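Local coordinates for amidase, hydantoinase/carbamoylase family (Paraburkholderia phymatum, PDB 6C0D), which probably hydrolyses N-carbamoyl-L-amino acids as a homodimeric, zinc-dependent amidase of the peptidase M20 family, at residues 70-75 with 129-134; 89-94 with 133-138; 139-144 with 364-369. All coordinates share one frame; numbering follows the deposited sequence. Where two conformers were deposited one is given.

Contact 1 of 3, residues 70-75 with 129-134; sequences VGTVFG and ASWIDE
Ile132 turns its side chain onto the loop that leads into strand 73-76, and CG2 comes within 3.2 Å of Val70 O while also packing on Val70 CG2 at 3.8 Å. CD1 of Ile132 lies 3.8 Å from Gly71 O, against a residue at positive phi (99°). Thr72 is the polar counterpart: OG1, anti to the carbonyl carbon (chi1 -74°), accepts the N-H of Ile132 at 3.1 Å in a nearly straight bond of 162°. Beyond the Val73-Ser130 pair the link is thus made by a side chain. Thr72 CG2 lies by Trp131 CE3. Val73 and Ser130 themselves form an antiparallel hydrogen-bonded pair, with Ser130 N to Val73 O at 2.8 Å and Val73 N to Ser130 O at 3.1 Å. On the side of Phe74 and Ala129, Ala129 CB touches Phe74 CD1 at 3.7 Å, and Trp131 CH2 meets the Phe74 ring at its edge. Val73 instead faces helix 45-60, and Ser130 OG bonds Ser90. The chemistry is that of the buried end of a strand pairing inside the sheet: backbone bonds, one threonine hydroxyl that accepts a backbone N-H, and apolar contacts, with Val70 O buried under Ile132 without a polar partner.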
loop_
_atom_site.group_PDB
_atom_site.type_symbol
_atom_site.label_atom_id
_atom_site.label_comp_id
_atom_site.label_asym_id
_atom_site.label_seq_id
_atom_site.Cartn_x
_atom_site.Cartn_y
_atom_site.Cartn_z
ATOM N N VAL A 70 -20.340 -11.494 32.776
ATOM C CA VAL A 70 -19.700 -11.093 31.528
ATOM C C VAL A 70 -19.086 -12.268 30.791
ATOM O O VAL A 70 -18.538 -12.080 29.695
ATOM C CB VAL A 70 -18.652 -9.984 31.747
ATOM C CG1 VAL A 70 -19.336 -8.686 32.186
ATOM C CG2 VAL A 70 -17.587 -10.415 32.763
ATOM N N GLY A 71 -19.189 -13.479 31.330
ATOM C CA GLY A 71 -18.621 -14.645 30.689
ATOM C C GLY A 71 -17.284 -15.091 31.240
ATOM O O GLY A 71 -16.700 -16.042 30.706
ATOM N N THR A 72 -16.775 -14.437 32.280
ATOM C CA THR A 72 -15.569 -14.927 32.933
ATOM C C THR A 72 -15.884 -16.231 33.660
ATOM O O THR A 72 -16.960 -16.383 34.245
ATOM C CB THR A 72 -15.038 -13.872 33.908
ATOM O OG1 THR A 72 -14.434 -12.804 33.167
ATOM C CG2 THR A 72 -14.025 -14.463 34.903
ATOM N N VAL A 73 -14.969 -17.193 33.595
ATOM C CA VAL A 73 -15.076 -18.384 34.431
ATOM C C VAL A 73 -14.192 -18.136 35.635
ATOM O O VAL A 73 -12.987 -17.885 35.483
ATOM C CB VAL A 73 -14.661 -19.670 33.696
ATOM C CG1 VAL A 73 -15.153 -20.888 34.492
ATOM C CG2 VAL A 73 -15.231 -19.699 32.292
ATOM N N PHE A 74 -14.780 -18.181 36.828
ATOM C CA PHE A 74 -14.026 -17.922 38.045
ATOM C C PHE A 74 -14.296 -19.031 39.049
ATOM O O PHE A 74 -15.454 -19.297 39.390
ATOM C CB PHE A 74 -14.378 -16.553 38.641
ATOM C CG PHE A 74 -13.340 -16.050 39.609
ATOM C CD1 PHE A 74 -12.224 -15.360 39.151
ATOM C CD2 PHE A 74 -13.456 -16.311 40.971
ATOM C CE1 PHE A 74 -11.245 -14.918 40.043
ATOM C CE2 PHE A 74 -12.478 -15.868 41.871
ATOM C CZ PHE A 74 -11.374 -15.176 41.402
ATOM N N GLY A 75 -13.227 -19.669 39.514
ATOM C CA GLY A 75 -13.310 -20.682 40.541
ATOM C C GLY A 75 -12.680 -20.143 41.808
ATOM O O GLY A 75 -11.452 -19.992 41.885
ATOM N N ALA A 129 -8.930 -18.274 37.218
ATOM C CA ALA A 129 -9.751 -17.419 36.362
ATOM C C ALA A 129 -9.484 -17.627 34.877
ATOM O O ALA A 129 -8.335 -17.810 34.459
ATOM C CB ALA A 129 -9.522 -15.936 36.675
ATOM N N SER A 130 -10.559 -17.558 34.083
ATOM C CA SER A 130 -10.477 -17.311 32.641
ATOM C C SER A 130 -11.227 -16.013 32.364
ATOM O O SER A 130 -12.464 -16.006 32.320
ATOM C CB SER A 130 -11.059 -18.467 31.825
ATOM O OG SER A 130 -11.101 -18.119 30.444
ATOM N N TRP A 131 -10.488 -14.915 32.191
ATOM C CA TRP A 131 -11.117 -13.619 31.948
ATOM C C TRP A 131 -11.707 -13.576 30.548
ATOM O O TRP A 131 -11.022 -13.896 29.574
ATOM C CB TRP A 131 -10.099 -12.491 32.095
ATOM C CG TRP A 131 -9.223 -12.598 33.299
ATOM C CD1 TRP A 131 -7.868 -12.817 33.320
ATOM C CD2 TRP A 131 -9.635 -12.504 34.669
ATOM N NE1 TRP A 131 -7.415 -12.843 34.621
ATOM C CE2 TRP A 131 -8.478 -12.664 35.468
ATOM C CE3 TRP A 131 -10.873 -12.288 35.299
ATOM C CZ2 TRP A 131 -8.519 -12.614 36.859
ATOM C CZ3 TRP A 131 -10.916 -12.257 36.687
ATOM C CH2 TRP A 131 -9.746 -12.416 37.451
ATOM N N ILE A 132 -12.966 -13.138 30.433
ATOM C CA ILE A 132 -13.629 -13.109 29.128
ATOM C C ILE A 132 -12.969 -12.074 28.219
ATOM O O ILE A 132 -12.548 -10.999 28.665
ATOM C CB ILE A 132 -15.141 -12.824 29.295
ATOM C CG1 ILE A 132 -15.894 -12.954 27.962
ATOM C CG2 ILE A 132 -15.377 -11.418 29.865
ATOM C CD1 ILE A 132 -15.908 -14.369 27.399
ATOM N N ASP A 133 -12.858 -12.416 26.931
ATOM C CA ASP A 133 -12.576 -11.477 25.836
ATOM C C ASP A 133 -11.289 -10.673 26.025
ATOM O O ASP A 133 -11.235 -9.471 25.749
ATOM C CB ASP A 133 -13.757 -10.531 25.583
ATOM C CG ASP A 133 -13.870 -10.143 24.112
ATOM O OD1 ASP A 133 -13.347 -10.915 23.276
ATOM O OD2 ASP A 133 -14.461 -9.082 23.783
ATOM N N GLU A 134 -10.221 -11.358 26.420
ATOM C CA GLU A 134 -8.912 -10.718 26.356
ATOM C C GLU A 134 -8.589 -10.289 24.928
ATOM O O GLU A 134 -7.962 -9.248 24.715
ATOM C CB GLU A 134 -7.838 -11.664 26.894
ATOM C CG GLU A 134 -6.451 -11.061 27.020
ATOM C CD GLU A 134 -5.667 -11.101 25.719
ATOM O OE1 GLU A 134 -6.045 -11.869 24.801
ATOM O OE2 GLU A 134 -4.684 -10.341 25.607
#

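Contact 2 of 3, residues 89-94 with 133-138; sequences HSDTQP and DEEGTF. With ZN (zinc ion), chain B.
His89 and Asp91 both place CG between the backbone N and the carbonyl carbon (chi1 59° and 67°), which puts each CG on the side of the 133-138 loop; Glu134 and Glu135 each bend at chi2 to meet them. Asp91 spans the start of the type I turn from Asp133 to Gly136: OD2 receives Glu135 N on its syn lone pair at 3.1 Å, whereas OD1 takes a weak bond from Glu134 N. Glu134 lies over one face of the His89 ring, with CB 3.9 Å from the ring centroid in a CH-pi contact and OE1 over the same ring, offset toward its rim. At the ring edge, ND1 donates to Asp91 O at 3.0 Å, in the imidazole plane; this fixes the ring's rotation and points NE2 at the zinc ion, 2.1 Å away. Asp100, His196 and two waters complete that site. The Glu135 side chain crosses that of His89 at about a right angle, OE2 lying 3.3 Å from His89 CE1; Glu135 is a predicted ligand of a second zinc. One water accepts from Gln93 N and donates to Glu135 OE2. Asp91 OD2 is only 3.6 Å from Asp133 OD1, but a water donates to OD2, and Thr137 N and Ser42 bind OD1, probably easing the repulsion. Both loops follow parallel-paired strands, 83-88 and 125-130, and precede helices 102-117 and 142-148; helix 45-60 touches Asp91, and helix 368-372 His89 and Glu134.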
loop_
_atom_site.group_PDB
_atom_site.type_symbol
_atom_site.label_atom_id
_atom_site.label_comp_id
_atom_site.label_asym_id
_atom_site.label_seq_id
_atom_site.Cartn_x
_atom_site.Cartn_y
_atom_site.Cartn_z
ATOM N N HIS A 89 -6.715 -16.199 29.849
ATOM C CA HIS A 89 -7.954 -16.152 29.076
ATOM C C HIS A 89 -8.090 -17.440 28.274
ATOM O O HIS A 89 -7.102 -18.095 27.961
ATOM C CB HIS A 89 -7.970 -14.945 28.124
ATOM C CG HIS A 89 -6.838 -14.953 27.141
ATOM N ND1 HIS A 89 -6.987 -15.361 25.831
ATOM C CD2 HIS A 89 -5.527 -14.636 27.290
ATOM C CE1 HIS A 89 -5.822 -15.271 25.207
ATOM N NE2 HIS A 89 -4.921 -14.834 26.071
ATOM N N SER A 90 -9.318 -17.808 27.909
ATOM C CA SER A 90 -9.492 -18.978 27.058
ATOM C C SER A 90 -10.203 -18.665 25.747
ATOM O O SER A 90 -10.482 -19.595 24.977
ATOM C CB SER A 90 -10.238 -20.090 27.819
ATOM O OG SER A 90 -11.516 -19.640 28.257
ATOM N N ASP A 91 -10.497 -17.393 25.463
ATOM C CA ASP A 91 -10.984 -17.003 24.152
ATOM C C ASP A 91 -9.804 -16.823 23.203
ATOM O O ASP A 91 -8.665 -16.607 23.624
ATOM C CB ASP A 91 -11.804 -15.704 24.218
ATOM C CG ASP A 91 -10.959 -14.478 24.604
ATOM O OD1 ASP A 91 -10.339 -14.471 25.690
ATOM O OD2 ASP A 91 -10.919 -13.508 23.823
ATOM N N THR A 92 -10.087 -16.907 21.911
ATOM C CA THR A 92 -9.057 -16.799 20.893
ATOM C C THR A 92 -9.389 -15.673 19.928
ATOM O O THR A 92 -10.502 -15.137 19.901
ATOM C CB THR A 92 -8.912 -18.102 20.094
ATOM O OG1 THR A 92 -10.051 -18.247 19.233
ATOM C CG2 THR A 92 -8.803 -19.305 21.025
ATOM N N GLN A 93 -8.387 -15.321 19.134
ATOM C CA GLN A 93 -8.592 -14.578 17.903
ATOM C C GLN A 93 -9.110 -15.528 16.831
ATOM O O GLN A 93 -9.164 -16.741 17.042
ATOM C CB GLN A 93 -7.282 -13.922 17.488
ATOM C CG GLN A 93 -7.180 -12.487 17.918
ATOM C CD GLN A 93 -5.751 -12.047 18.058
ATOM O OE1 GLN A 93 -4.827 -12.794 17.735
ATOM N NE2 GLN A 93 -5.553 -10.832 18.554
ATOM N N PRO A 94 -9.517 -15.014 15.663
ATOM C CA PRO A 94 -9.954 -15.930 14.593
ATOM C C PRO A 94 -8.899 -16.951 14.195
ATOM O O PRO A 94 -9.251 -18.070 13.804
ATOM C CB PRO A 94 -10.290 -14.975 13.441
ATOM C CG PRO A 94 -10.723 -13.736 14.127
ATOM C CD PRO A 94 -9.839 -13.612 15.337
ATOM N N ASP A 133 -12.858 -12.416 26.931
ATOM C CA ASP A 133 -12.576 -11.477 25.836
ATOM C C ASP A 133 -11.289 -10.673 26.025
ATOM O O ASP A 133 -11.235 -9.471 25.749
ATOM C CB ASP A 133 -13.757 -10.531 25.583
ATOM C CG ASP A 133 -13.870 -10.143 24.112
ATOM O OD1 ASP A 133 -13.347 -10.915 23.276
ATOM O OD2 ASP A 133 -14.461 -9.082 23.783
ATOM N N GLU A 134 -10.221 -11.358 26.420
ATOM C CA GLU A 134 -8.912 -10.718 26.356
ATOM C C GLU A 134 -8.589 -10.289 24.928
ATOM O O GLU A 134 -7.962 -9.248 24.715
ATOM C CB GLU A 134 -7.838 -11.664 26.894
ATOM C CG GLU A 134 -6.451 -11.061 27.020
ATOM C CD GLU A 134 -5.667 -11.101 25.719
ATOM O OE1 GLU A 134 -6.045 -11.869 24.801
ATOM O OE2 GLU A 134 -4.684 -10.341 25.607
ATOM N N GLU A 135 -9.017 -11.076 23.937
ATOM C CA GLU A 135 -8.679 -10.815 22.542
ATOM C C GLU A 135 -9.559 -9.751 21.902
ATOM O O GLU A 135 -9.271 -9.331 20.776
ATOM C CB GLU A 135 -8.762 -12.115 21.728
ATOM C CG GLU A 135 -7.879 -13.245 22.284
ATOM C CD GLU A 135 -6.414 -13.105 21.887
ATOM O OE1 GLU A 135 -6.039 -12.046 21.333
ATOM O OE2 GLU A 135 -5.642 -14.068 22.119
ATOM N N GLY A 136 -10.616 -9.313 22.573
ATOM C CA GLY A 136 -11.415 -8.210 22.063
ATOM C C GLY A 136 -12.305 -8.535 20.883
ATOM O O GLY A 136 -12.385 -7.740 19.937
ATOM N N THR A 137 -12.985 -9.681 20.910
ATOM C CA THR A 137 -14.026 -9.919 19.916
ATOM C C THR A 137 -15.129 -8.874 20.043
ATOM O O THR A 137 -15.673 -8.403 19.037
ATOM C CB THR A 137 -14.583 -11.336 20.067
ATOM O OG1 THR A 137 -13.548 -12.283 19.769
ATOM C CG2 THR A 137 -15.751 -11.569 19.122
ATOM N N PHE A 138 -15.452 -8.481 21.275
ATOM C CA PHE A 138 -16.370 -7.379 21.545
ATOM C C PHE A 138 -15.661 -6.160 22.115
ATOM O O PHE A 138 -15.824 -5.051 21.601
ATOM C CB PHE A 138 -17.469 -7.826 22.519
ATOM C CG PHE A 138 -18.342 -8.926 21.991
ATOM C CD1 PHE A 138 -19.489 -8.631 21.271
ATOM C CD2 PHE A 138 -18.024 -10.253 22.228
ATOM C CE1 PHE A 138 -20.296 -9.643 20.786
ATOM C CE2 PHE A 138 -18.822 -11.269 21.748
ATOM C CZ PHE A 138 -19.961 -10.967 21.025
HETATM ZN ZN ZN B . -2.975 -14.396 25.552
HETATM O O HOH W 1 -12.300 -13.831 21.458
HETATM O O HOH W 2 -5.727 -16.300 20.218
HETATM O O HOH W 3 -2.818 -13.027 23.955
HETATM O O HOH W 4 -2.767 -12.707 27.031
#

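Contact 3 of 3, residues 139-144 with 364-369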
loop_
_atom_site.group_PDB
_atom_site.type_symbol
_atom_site.label_atom_id
_atom_site.label_comp_id
_atom_site.label_asym_id
_atom_site.label_seq_id
_atom_site.Cartn_x
_atom_site.Cartn_y
_atom_site.Cartn_z
ATOM N N SER A 139 -14.860 -6.350 23.164
ATOM C CA SER A 139 -14.237 -5.245 23.886
ATOM C C SER A 139 -13.020 -5.795 24.614
ATOM O O SER A 139 -13.169 -6.631 25.512
ATOM C CB SER A 139 -15.228 -4.617 24.870
ATOM O OG SER A 139 -14.680 -3.485 25.519
ATOM N N SER A 140 -11.828 -5.332 24.237
ATOM C CA SER A 140 -10.603 -5.935 24.748
ATOM C C SER A 140 -10.507 -5.812 26.265
ATOM O O SER A 140 -10.828 -4.770 26.848
ATOM C CB SER A 140 -9.379 -5.297 24.088
ATOM O OG SER A 140 -9.306 -5.649 22.718
ATOM N N PHE A 141 -10.076 -6.907 26.891
ATOM C CA PHE A 141 -9.873 -7.025 28.344
ATOM C C PHE A 141 -11.168 -6.819 29.129
ATOM O O PHE A 141 -11.135 -6.405 30.292
ATOM C CB PHE A 141 -8.794 -6.062 28.853
ATOM C CG PHE A 141 -7.497 -6.125 28.084
ATOM C CD1 PHE A 141 -6.659 -7.218 28.192
ATOM C CD2 PHE A 141 -7.119 -5.071 27.261
ATOM C CE1 PHE A 141 -5.460 -7.269 27.488
ATOM C CE2 PHE A 141 -5.929 -5.116 26.546
ATOM C CZ PHE A 141 -5.098 -6.218 26.664
ATOM N N LEU A 142 -12.313 -7.122 28.509
ATOM C CA LEU A 142 -13.592 -6.973 29.199
ATOM C C LEU A 142 -13.576 -7.661 30.559
ATOM O O LEU A 142 -14.029 -7.094 31.560
ATOM C CB LEU A 142 -14.724 -7.533 28.334
ATOM C CG LEU A 142 -16.119 -7.555 28.973
ATOM C CD1 LEU A 142 -16.651 -6.140 29.207
ATOM C CD2 LEU A 142 -17.097 -8.366 28.129
ATOM N N GLY A 143 -13.019 -8.872 30.625
ATOM C CA GLY A 143 -13.091 -9.632 31.863
ATOM C C GLY A 143 -12.221 -9.061 32.970
ATOM O O GLY A 143 -12.666 -8.919 34.116
ATOM N N SER A 144 -10.958 -8.759 32.659
ATOM C CA SER A 144 -10.089 -8.232 33.709
ATOM C C SER A 144 -10.502 -6.815 34.104
ATOM O O SER A 144 -10.402 -6.455 35.282
ATOM C CB SER A 144 -8.616 -8.291 33.283
ATOM O OG SER A 144 -8.405 -7.719 32.001
ATOM N N GLY A 364 6.577 -8.189 25.389
ATOM C CA GLY A 364 6.319 -7.271 24.294
ATOM C C GLY A 364 4.867 -7.187 23.875
ATOM O O GLY A 364 4.520 -6.348 23.036
ATOM N N ALA A 365 4.014 -8.040 24.440
ATOM C CA ALA A 365 2.595 -8.086 24.108
ATOM C C ALA A 365 1.760 -7.727 25.333
ATOM O O ALA A 365 2.226 -7.837 26.463
ATOM C CB ALA A 365 2.186 -9.483 23.617
ATOM N N SER A 366 0.510 -7.342 25.094
ATOM C CA SER A 366 -0.399 -6.998 26.177
ATOM C C SER A 366 -1.119 -8.243 26.698
ATOM O O SER A 366 -1.277 -9.240 25.993
ATOM C CB SER A 366 -1.411 -5.944 25.714
ATOM O OG SER A 366 -2.115 -6.352 24.560
ATOM N N HIS A 367 -1.558 -8.169 27.953
ATOM C CA HIS A 367 -2.173 -9.293 28.658
ATOM C C HIS A 367 -3.117 -8.748 29.718
ATOM O O HIS A 367 -3.004 -7.594 30.124
ATOM C CB HIS A 367 -1.145 -10.190 29.365
ATOM C CG HIS A 367 -0.091 -10.732 28.454
ATOM N ND1 HIS A 367 -0.345 -11.745 27.556
ATOM C CD2 HIS A 367 1.212 -10.393 28.288
ATOM C CE1 HIS A 367 0.756 -12.007 26.870
ATOM N NE2 HIS A 367 1.717 -11.208 27.300
ATOM N N ASP A 368 -4.039 -9.600 30.173
ATOM C CA ASP A 368 -4.891 -9.234 31.307
ATOM C C ASP A 368 -4.074 -8.762 32.506
ATOM O O ASP A 368 -4.536 -7.910 33.274
ATOM C CB ASP A 368 -5.760 -10.421 31.722
ATOM C CG ASP A 368 -6.849 -10.716 30.709
ATOM O OD1 ASP A 368 -7.648 -9.809 30.427
ATOM O OD2 ASP A 368 -6.880 -11.851 30.185
ATOM N N ALA A 369 -2.864 -9.294 32.684
ATOM C CA ALA A 369 -2.040 -8.902 33.827
ATOM C C ALA A 369 -1.756 -7.405 33.840
ATOM O O ALA A 369 -1.530 -6.828 34.910
ATOM C CB ALA A 369 -0.718 -9.674 33.818
HETATM O O HOH W 5 -10.283 -9.861 29.916
#
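Ser144 OG donates a 2.7 Å hydrogen bond to Asp368 OD1, meeting the carboxylate oxygen on its anti side and 20° out of its plane. A chi1 of 51° sets OG of Ser144 between the backbone N and the carbonyl carbon, within reach of that oxygen. The same OD1 accepts from a water at 2.7 Å, and that water in turn takes the N-H of Ser144, so one serine grips the oxygen both directly and through solvent. Phe141 reaches beside this pair, its ring edge at CD1 3.6 Å from Asp368 OD1; CE1 also touches the backbone carbonyl of His367. Ring and carboxylate planes stand 82° apart. Phe141 occupies the N-cap position of helix 142-148 and lies within the type II turn from Ser139 to Leu142, its CB pointing toward 364-369. Gln370 and Val371 of helix 368-372 also pack on Phe141, while Trp131 and Glu134 pack on Asp368. Farther out, His367 meets the ring of the zinc ligand His196, and Ser366 N binds a buffer molecule, probably from crystallisation. Two helix N-termini thus meet beside the metal site, consistent with the loop-lined active centre of an M20 catalytic domain.

Overall arrangement
Contacts 1 and 3 are buried, whereas contact 2 is partly open at its Gln93 end. Contacts 1 and 2 share Asp133 and Glu134, so the chain leaving strand 125-130 passes from sheet pairing straight into the metal-site loop; Glu134 CG also packs on Asp368 OD2 of contact 3, at 3.3 Å. Contact 3 takes up the same chain where helix 142-148 begins: Asp133 OD2 meets Ser139 N at 2.8 Å, and Ile132 O meets Gly143 N at 2.9 Å. Chemistry changes accordingly, from backbone ladder and apolar packing in contact 1, to carboxylates, water and zinc in contact 2, to a serine–aspartate bond flanked by an aromatic edge in contact 3.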